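PDB 2G64: putative 6-pyruvoyl tetrahydrobiopterin synthase from Caenorhabditis elegans, which probably converts 7,8-dihydroneopterin triphosphate into 6-pyruvoyl tetrahydropterin, releasing triphosphate, a zinc-dependent step in tetrahydrobiopterin synthesis. Local coordinates for residues Y48-L54 against L122-E128; E74-V78 against K111-S117. The protein carries 1 engineered substitution. One frame throughout, in Å; residues are numbered along the deposited sequence. Where two conformers were deposited one is given.

Overall arrangement
Contact 1 pairs two antiparallel strands of the sheet, and contact 2 packs two helices that lie together against one face of it. Both are partly buried. Contact 1, centred about 6 Å from the middle of the chain, has no exposed residue and is held mainly by a backbone ladder; contact 2, about 11 Å out, reaches the surface at L77 and S117 and relies on aliphatic side chains and one carboxylate that grips the end of 111-117. The two layers meet directly: V52 CG1 lies 3.5 Å from L112 CD2, and W50 CH2 lies 3.6 Å from V78 CB. In sequence, contact 2 is nested inside the loop that contact 1 closes.

Contact 1: residues Y48-L54 against L122-E128; sequences YVWKVKL and LYKVTIE
Strands 48-54 and 122-128 run antiparallel (158°), axes 4.5 Å apart. Y48 (chi1 m) places CD1 3.7 Å from I127 CG2, and its ring stacks on F15. V49 and E128 form a hydrogen-bonded pair, V49 N to E128 O 3.0 Å and E128 N to V49 O 2.9 Å. W50 (chi1 t), opposite I127 in a non-hydrogen-bonded pair, brings CD1 3.6 Å from I127 CD1. K51 pairs with T126, K51 N to T126 O and T126 N to K51 O both 2.9 Å; the extended K51 side chain makes a long, weak salt bridge, K51 NZ to E128 OE2 3.4 Å, bridged also by water. V52 faces V125. K53 N donates to K124 O (2.8 Å), while K53 O accepts from Y123 N (2.8 Å) and K124 N (3.0 Å). Beyond, L54 CD2 meets L122 CD1 at 4.0 Å. Y123 and K124 together facing K53 form a classic beta bulge in the T-fold sheet of the PTPS family, whose W50-V52 face is covered by helices.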
ATOM      1  N   TYR A  48      -4.741  -8.179  12.108  1.00 12.24           N
ATOM      2  CA  TYR A  48      -6.000  -7.505  11.862  1.00 11.64           C
ATOM      3  C   TYR A  48      -5.696  -6.005  11.816  1.00 16.52           C
ATOM      4  O   TYR A  48      -5.039  -5.489  12.713  1.00 19.55           O
ATOM      5  CB  TYR A  48      -6.956  -7.786  13.023  1.00 11.59           C
ATOM      6  CG  TYR A  48      -7.535  -9.177  13.086  1.00 15.95           C
ATOM      7  CD1 TYR A  48      -8.727  -9.484  12.426  1.00 16.02           C
ATOM      8  CD2 TYR A  48      -6.924 -10.179  13.858  1.00 11.77           C
ATOM      9  CE1 TYR A  48      -9.298 -10.768  12.503  1.00 15.16           C
ATOM     10  CE2 TYR A  48      -7.491 -11.450  13.954  1.00 13.75           C
ATOM     11  CZ  TYR A  48      -8.661 -11.743  13.268  1.00 13.43           C
ATOM     12  OH  TYR A  48      -9.196 -12.993  13.371  1.00 14.64           O
ATOM     13  N   VAL A  49      -6.158  -5.316  10.779  1.00 12.17           N
ATOM     14  CA  VAL A  49      -6.092  -3.853  10.802  1.00 11.42           C
ATOM     15  C   VAL A  49      -7.391  -3.326  11.451  1.00 13.45           C
ATOM     16  O   VAL A  49      -8.493  -3.728  11.062  1.00 15.39           O
ATOM     17  CB  VAL A  49      -5.942  -3.272   9.384  1.00 14.71           C
ATOM     18  CG1 VAL A  49      -5.909  -1.756   9.441  1.00 15.69           C
ATOM     19  CG2 VAL A  49      -4.636  -3.786   8.724  1.00 13.20           C
ATOM     20  N   TRP A  50      -7.253  -2.437  12.417  1.00 11.43           N
ATOM     21  CA  TRP A  50      -8.425  -1.859  13.079  1.00 13.78           C
ATOM     22  C   TRP A  50      -8.496  -0.365  12.745  1.00 16.45           C
ATOM     23  O   TRP A  50      -7.566   0.373  13.048  1.00 14.05           O
ATOM     24  CB  TRP A  50      -8.262  -1.994  14.594  1.00 14.51           C
ATOM     25  CG  TRP A  50      -9.468  -1.583  15.386  1.00 14.03           C
ATOM     26  CD1 TRP A  50     -10.777  -1.625  14.983  1.00 13.51           C
ATOM     27  CD2 TRP A  50      -9.476  -1.096  16.739  1.00 14.49           C
ATOM     28  NE1 TRP A  50     -11.609  -1.186  16.022  1.00 12.31           N
ATOM     29  CE2 TRP A  50     -10.834  -0.872  17.106  1.00 12.19           C
ATOM     30  CE3 TRP A  50      -8.469  -0.854  17.690  1.00 14.74           C
ATOM     31  CZ2 TRP A  50     -11.210  -0.395  18.384  1.00 11.66           C
ATOM     32  CZ3 TRP A  50      -8.846  -0.346  18.968  1.00 14.90           C
ATOM     33  CH2 TRP A  50     -10.206  -0.143  19.294  1.00 13.53           C
ATOM     34  N   LYS A  51      -9.577   0.099  12.125  1.00 11.18           N
ATOM     35  CA  LYS A  51      -9.679   1.558  11.941  1.00 13.22           C
ATOM     36  C   LYS A  51     -10.862   2.073  12.746  1.00 15.68           C
ATOM     37  O   LYS A  51     -11.936   1.507  12.691  1.00 14.46           O
ATOM     38  CB  LYS A  51      -9.875   1.918  10.468  1.00 14.22           C
ATOM     39  CG  LYS A  51      -8.921   1.202   9.506  1.00 15.02           C
ATOM     40  CD  LYS A  51      -9.111   1.739   8.100  1.00 23.25           C
ATOM     41  CE  LYS A  51      -8.122   1.086   7.128  1.00 26.77           C
ATOM     42  NZ  LYS A  51      -8.374   1.562   5.722  1.00 24.11           N
ATOM     43  N   VAL A  52     -10.646   3.160  13.466  1.00 11.44           N
ATOM     44  CA  VAL A  52     -11.657   3.729  14.356  1.00 17.41           C
ATOM     45  C   VAL A  52     -12.000   5.099  13.807  1.00 12.87           C
ATOM     46  O   VAL A  52     -11.136   5.981  13.750  1.00 12.95           O
ATOM     47  CB  VAL A  52     -11.110   3.873  15.790  1.00 15.45           C
ATOM     48  CG1 VAL A  52     -12.051   4.741  16.660  1.00 14.61           C
ATOM     49  CG2 VAL A  52     -10.903   2.487  16.379  1.00 13.66           C
ATOM     50  N   LYS A  53     -13.254   5.257  13.388  1.00 12.94           N
ATOM     51  CA  LYS A  53     -13.692   6.486  12.737  1.00 16.47           C
ATOM     52  C   LYS A  53     -14.693   7.238  13.625  1.00 14.94           C
ATOM     53  O   LYS A  53     -15.674   6.672  14.100  1.00 12.60           O
ATOM     54  CB  LYS A  53     -14.319   6.165  11.368  1.00 16.57           C
ATOM     55  CG  LYS A  53     -14.649   7.387  10.486  1.00 16.80           C
ATOM     56  CD  LYS A  53     -15.108   6.885   9.118  1.00 18.25           C
ATOM     57  CE  LYS A  53     -15.388   8.022   8.161  1.00 15.28           C
ATOM     58  NZ  LYS A  53     -15.435   7.574   6.736  1.00 22.10           N
ATOM     59  N   LEU A  54     -14.411   8.516  13.831  1.00 16.41           N
ATOM     60  CA  LEU A  54     -15.222   9.381  14.683  1.00 16.74           C
ATOM     61  C   LEU A  54     -15.840  10.430  13.771  1.00 15.60           C
ATOM     62  O   LEU A  54     -15.281  10.741  12.712  1.00 15.15           O
ATOM     63  CB  LEU A  54     -14.318  10.069  15.712  1.00 14.04           C
ATOM     64  CG  LEU A  54     -13.367   9.163  16.518  1.00 16.19           C
ATOM     65  CD1 LEU A  54     -12.675  10.023  17.597  1.00 20.52           C
ATOM     66  CD2 LEU A  54     -14.122   8.003  17.171  1.00 17.37           C
ATOM     67  N   LEU A 122     -18.223   8.244  18.391  1.00 17.51           N
ATOM     68  CA  LEU A 122     -17.815   7.011  17.704  1.00 19.73           C
ATOM     69  C   LEU A 122     -18.772   6.747  16.556  1.00 18.85           C
ATOM     70  O   LEU A 122     -19.998   6.687  16.743  1.00 18.68           O
ATOM     71  CB  LEU A 122     -17.767   5.801  18.660  1.00 14.18           C
ATOM     72  CG  LEU A 122     -17.439   4.447  18.007  1.00 16.47           C
ATOM     73  CD1 LEU A 122     -16.044   4.490  17.321  1.00 16.95           C
ATOM     74  CD2 LEU A 122     -17.531   3.336  19.049  1.00 25.80           C
ATOM     75  N   TYR A 123     -18.223   6.581  15.359  1.00 15.75           N
ATOM     76  CA  TYR A 123     -19.060   6.518  14.192  1.00 14.34           C
ATOM     77  C   TYR A 123     -18.953   5.150  13.483  1.00 17.05           C
ATOM     78  O   TYR A 123     -19.956   4.563  13.096  1.00 15.91           O
ATOM     79  CB  TYR A 123     -18.738   7.698  13.267  1.00 13.60           C
ATOM     80  CG  TYR A 123     -19.469   7.637  11.951  1.00 16.44           C
ATOM     81  CD1 TYR A 123     -20.831   7.895  11.879  1.00 19.89           C
ATOM     82  CD2 TYR A 123     -18.801   7.286  10.783  1.00 23.46           C
ATOM     83  CE1 TYR A 123     -21.500   7.814  10.672  1.00 27.43           C
ATOM     84  CE2 TYR A 123     -19.464   7.190   9.582  1.00 32.54           C
ATOM     85  CZ  TYR A 123     -20.809   7.461   9.531  1.00 39.06           C
ATOM     86  OH  TYR A 123     -21.460   7.368   8.326  1.00 41.40           O
ATOM     87  N   LYS A 124     -17.739   4.641  13.315  1.00 15.53           N
ATOM     88  CA  LYS A 124     -17.589   3.389  12.577  1.00 16.40           C
ATOM     89  C   LYS A 124     -16.309   2.669  12.976  1.00 17.76           C
ATOM     90  O   LYS A 124     -15.273   3.308  13.220  1.00 15.02           O
ATOM     91  CB  LYS A 124     -17.589   3.651  11.079  1.00 11.41           C
ATOM     92  CG  LYS A 124     -17.502   2.359  10.257  1.00 18.22           C
ATOM     93  CD  LYS A 124     -17.644   2.630   8.785  1.00 22.75           C
ATOM     94  CE  LYS A 124     -16.284   2.721   8.125  1.00 21.23           C
ATOM     95  NZ  LYS A 124     -16.362   3.074   6.657  1.00 22.57           N
ATOM     96  N   VAL A 125     -16.376   1.343  13.030  1.00 13.59           N
ATOM     97  CA  VAL A 125     -15.164   0.530  13.170  1.00 13.51           C
ATOM     98  C   VAL A 125     -14.981  -0.298  11.901  1.00 11.14           C
ATOM     99  O   VAL A 125     -15.947  -0.832  11.350  1.00 11.88           O
ATOM    100  CB  VAL A 125     -15.278  -0.415  14.412  1.00 17.10           C
ATOM    101  CG1 VAL A 125     -14.423  -1.673  14.241  1.00 24.07           C
ATOM    102  CG2 VAL A 125     -14.892   0.326  15.688  1.00 13.55           C
ATOM    103  N   THR A 126     -13.739  -0.408  11.454  1.00 13.19           N
ATOM    104  CA  THR A 126     -13.375  -1.273  10.351  1.00 14.56           C
ATOM    105  C   THR A 126     -12.404  -2.336  10.878  1.00 12.28           C
ATOM    106  O   THR A 126     -11.489  -2.012  11.631  1.00 13.64           O
ATOM    107  CB  THR A 126     -12.669  -0.453   9.236  1.00 12.50           C
ATOM    108  OG1 THR A 126     -13.570   0.554   8.769  1.00 13.26           O
ATOM    109  CG2 THR A 126     -12.281  -1.362   8.048  1.00  9.98           C
ATOM    110  N   ILE A 127     -12.599  -3.583  10.455  1.00 12.92           N
ATOM    111  CA  ILE A 127     -11.599  -4.627  10.677  1.00 12.84           C
ATOM    112  C   ILE A 127     -11.200  -5.168   9.310  1.00 15.19           C
ATOM    113  O   ILE A 127     -12.057  -5.575   8.542  1.00 14.77           O
ATOM    114  CB  ILE A 127     -12.181  -5.785  11.532  1.00 17.13           C
ATOM    115  CG1 ILE A 127     -12.341  -5.335  13.005  1.00 14.96           C
ATOM    116  CG2 ILE A 127     -11.293  -7.041  11.423  1.00 12.88           C
ATOM    117  CD1 ILE A 127     -11.013  -5.019  13.724  1.00 11.86           C
ATOM    118  N   GLU A 128      -9.906  -5.154   9.006  1.00 12.47           N
ATOM    119  CA  GLU A 128      -9.421  -5.856   7.814  1.00 13.20           C
ATOM    120  C   GLU A 128      -8.753  -7.131   8.300  1.00 12.60           C
ATOM    121  O   GLU A 128      -7.691  -7.101   8.917  1.00 15.34           O
ATOM    122  CB  GLU A 128      -8.452  -4.985   7.006  1.00 15.72           C
ATOM    123  CG  GLU A 128      -8.983  -3.572   6.696  1.00 14.34           C
ATOM    124  CD  GLU A 128      -8.119  -2.767   5.735  1.00 28.72           C
ATOM    125  OE1 GLU A 128      -6.940  -3.125   5.528  1.00 26.51           O
ATOM    126  OE2 GLU A 128      -8.630  -1.756   5.194  1.00 23.34           O
TER
HETATM  127  O   HOH W   1     -13.505   2.765  10.344  1.00 15.19           O
HETATM  128  O   HOH W   2     -10.716  -0.216   4.831  1.00 29.03           O

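Contact 2: residues E74-V78 against K111-S117; sequences EMSLV and KLKSVMS
V78 (chi1 t) lays CG2 over L112, 3.5 Å from L112 CA and 3.9 Å from L112 CD1, and also reaches V115 CG2 at 4.0 Å. It belongs to the helix pair that covers one face of the T-fold sheet of the PTPS family, with M75 and V78 touching W50 and L112 touching V52. Segments 74-78 and 111-115 are helical; their axes come within 9.0 Å at 133°, an oblique antiparallel crossing with V78 nearest L112 and E74 nearest M116 (CA-CA 6.0 Å each). L112 (chi1 t, chi2 p) directs CD1 between the helices, 4.0 Å from E74 CB and 4.4 Å from M75 CG. The buried V78 also meets aliphatic K111, CG1 to CG 3.8 Å. Nearer the surface, L77 CD1 approaches V115 CB at 4.2 Å. Beyond V115 the chain extends at M116 (psi 137°), bringing S117 to the E74 carboxylate. There E74 (chi1 m, chi2 t) hydrogen-bonds the Y66 hydroxyl through OE1, while its OE2 accepts from both S117 N and S117 OG, each at 2.8 Å.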
ATOM      1  N   GLU A  74      -7.415   5.133  24.710  1.00 17.03           N
ATOM      2  CA  GLU A  74      -8.634   4.355  24.743  1.00 21.64           C
ATOM      3  C   GLU A  74      -8.508   3.174  23.789  1.00 19.68           C
ATOM      4  O   GLU A  74      -8.875   2.058  24.147  1.00 18.87           O
ATOM      5  CB  GLU A  74      -9.838   5.227  24.374  1.00 19.94           C
ATOM      6  CG  GLU A  74     -10.189   6.210  25.488  1.00 22.57           C
ATOM      7  CD  GLU A  74     -10.867   7.490  25.001  1.00 33.33           C
ATOM      8  OE1 GLU A  74     -11.156   7.639  23.793  1.00 22.09           O
ATOM      9  OE2 GLU A  74     -11.112   8.363  25.849  1.00 28.74           O
ATOM     10  N   MET A  75      -7.994   3.421  22.584  1.00 16.65           N
ATOM     11  CA  MET A  75      -7.778   2.324  21.629  1.00 14.97           C
ATOM     12  C   MET A  75      -6.769   1.293  22.170  1.00 24.55           C
ATOM     13  O   MET A  75      -6.943   0.092  21.968  1.00 19.68           O
ATOM     14  CB  MET A  75      -7.327   2.859  20.269  1.00 18.80           C
ATOM     15  CG  MET A  75      -8.471   3.520  19.497  1.00 18.97           C
ATOM     16  SD  MET A  75      -7.946   4.223  17.923  1.00 19.12           S
ATOM     17  CE  MET A  75      -7.389   2.767  17.001  1.00 18.60           C
ATOM     18  N   SER A  76      -5.728   1.763  22.856  1.00 19.01           N
ATOM     19  CA  SER A  76      -4.739   0.868  23.480  0.50 16.58           C
ATOM     20  C   SER A  76      -5.398  -0.096  24.460  1.00 19.23           C
ATOM     21  O   SER A  76      -5.067  -1.284  24.502  1.00 18.88           O
ATOM     22  CB  SER A  76      -3.640   1.666  24.195  0.50 20.06           C
ATOM     23  OG  SER A  76      -2.514   0.841  24.470  0.50 18.30           O
ATOM     24  N   LEU A  77      -6.333   0.415  25.250  1.00 19.98           N
ATOM     25  CA  LEU A  77      -7.053  -0.396  26.230  1.00 18.72           C
ATOM     26  C   LEU A  77      -7.799  -1.543  25.561  1.00 25.52           C
ATOM     27  O   LEU A  77      -7.781  -2.687  26.044  1.00 19.68           O
ATOM     28  CB  LEU A  77      -8.032   0.472  27.004  1.00 23.51           C
ATOM     29  CG  LEU A  77      -7.434   1.351  28.092  1.00 25.53           C
ATOM     30  CD1 LEU A  77      -8.550   2.150  28.726  1.00 23.34           C
ATOM     31  CD2 LEU A  77      -6.706   0.486  29.149  1.00 30.59           C
ATOM     32  N   VAL A  78      -8.422  -1.251  24.422  1.00 18.33           N
ATOM     33  CA  VAL A  78      -9.114  -2.281  23.661  1.00 17.96           C
ATOM     34  C   VAL A  78      -8.104  -3.264  23.042  1.00 18.74           C
ATOM     35  O   VAL A  78      -8.297  -4.485  23.093  1.00 18.27           O
ATOM     36  CB  VAL A  78     -10.017  -1.661  22.553  1.00 19.11           C
ATOM     37  CG1 VAL A  78     -10.807  -2.732  21.830  1.00 16.80           C
ATOM     38  CG2 VAL A  78     -10.966  -0.590  23.149  1.00 20.57           C
ATOM     39  N   LYS A 111     -16.449  -2.638  22.798  1.00 17.63           N
ATOM     40  CA  LYS A 111     -15.426  -2.493  23.838  1.00 18.76           C
ATOM     41  C   LYS A 111     -14.843  -1.067  23.843  1.00 22.29           C
ATOM     42  O   LYS A 111     -14.632  -0.457  24.901  1.00 20.48           O
ATOM     43  CB  LYS A 111     -14.315  -3.534  23.665  1.00 20.37           C
ATOM     44  CG  LYS A 111     -13.190  -3.414  24.677  1.00 26.95           C
ATOM     45  CD  LYS A 111     -13.624  -4.009  26.022  1.00 28.56           C
ATOM     46  CE  LYS A 111     -12.653  -3.628  27.131  1.00 42.43           C
ATOM     47  NZ  LYS A 111     -13.247  -3.897  28.472  1.00 51.87           N
ATOM     48  N   LEU A 112     -14.613  -0.520  22.658  1.00 14.15           N
ATOM     49  CA  LEU A 112     -14.098   0.848  22.575  1.00 15.73           C
ATOM     50  C   LEU A 112     -15.140   1.797  23.124  1.00 17.13           C
ATOM     51  O   LEU A 112     -14.828   2.652  23.945  1.00 19.63           O
ATOM     52  CB  LEU A 112     -13.749   1.245  21.150  1.00 12.88           C
ATOM     53  CG  LEU A 112     -13.258   2.680  20.998  1.00 14.04           C
ATOM     54  CD1 LEU A 112     -12.043   2.929  21.913  1.00 18.59           C
ATOM     55  CD2 LEU A 112     -12.932   3.009  19.524  1.00 14.28           C
ATOM     56  N   LYS A 113     -16.375   1.642  22.675  1.00 18.69           N
ATOM     57  CA  LYS A 113     -17.437   2.534  23.162  1.00 24.50           C
ATOM     58  C   LYS A 113     -17.482   2.550  24.703  1.00 32.27           C
ATOM     59  O   LYS A 113     -17.661   3.609  25.326  1.00 24.38           O
ATOM     60  CB  LYS A 113     -18.766   2.147  22.541  1.00 19.95           C
ATOM     61  CG  LYS A 113     -19.763   3.278  22.409  1.00 30.99           C
ATOM     62  CD  LYS A 113     -20.842   2.883  21.416  1.00 34.35           C
ATOM     63  CE  LYS A 113     -22.220   3.309  21.882  1.00 69.02           C
ATOM     64  NZ  LYS A 113     -23.291   2.698  21.041  1.00 41.29           N
ATOM     65  N   SER A 114     -17.249   1.381  25.300  1.00 19.30           N
ATOM     66  CA  SER A 114     -17.234   1.179  26.743  1.00 26.13           C
ATOM     67  C   SER A 114     -16.111   1.897  27.500  1.00 31.36           C
ATOM     68  O   SER A 114     -16.224   2.113  28.699  1.00 30.70           O
ATOM     69  CB  SER A 114     -17.226  -0.324  27.068  1.00 22.00           C
ATOM     70  OG  SER A 114     -15.910  -0.820  27.205  1.00 25.05           O
ATOM     71  N   VAL A 115     -15.032   2.269  26.817  1.00 22.24           N
ATOM     72  CA  VAL A 115     -13.900   2.905  27.490  0.50 20.07           C
ATOM     73  C   VAL A 115     -13.709   4.363  27.091  1.00 25.65           C
ATOM     74  O   VAL A 115     -12.858   5.059  27.642  1.00 22.20           O
ATOM     75  CB  VAL A 115     -12.557   2.117  27.348  0.50 23.07           C
ATOM     76  CG1 VAL A 115     -12.677   0.717  27.948  0.50 29.02           C
ATOM     77  CG2 VAL A 115     -12.059   2.071  25.894  0.50  9.83           C
ATOM     78  N   MET A 116     -14.511   4.839  26.146  1.00 25.38           N
ATOM     79  CA  MET A 116     -14.279   6.175  25.595  1.00 27.40           C
ATOM     80  C   MET A 116     -14.698   7.301  26.523  1.00 25.80           C
ATOM     81  O   MET A 116     -15.777   7.256  27.101  1.00 29.67           O
ATOM     82  CB  MET A 116     -14.989   6.344  24.256  1.00 25.74           C
ATOM     83  CG  MET A 116     -14.210   5.798  23.093  1.00 22.60           C
ATOM     84  SD  MET A 116     -15.143   5.987  21.578  1.00 23.12           S
ATOM     85  CE  MET A 116     -14.699   7.686  21.138  1.00 20.94           C
ATOM     86  N   SER A 117     -13.845   8.319  26.613  1.00 31.50           N
ATOM     87  CA  SER A 117     -14.186   9.573  27.305  1.00 46.22           C
ATOM     88  C   SER A 117     -15.401  10.290  26.702  1.00 49.03           C
ATOM     89  O   SER A 117     -16.237  10.822  27.433  1.00 50.86           O
ATOM     90  CB  SER A 117     -12.962  10.509  27.445  1.00 37.65           C
ATOM     91  OG  SER A 117     -12.339  10.834  26.200  1.00 28.37           O
TER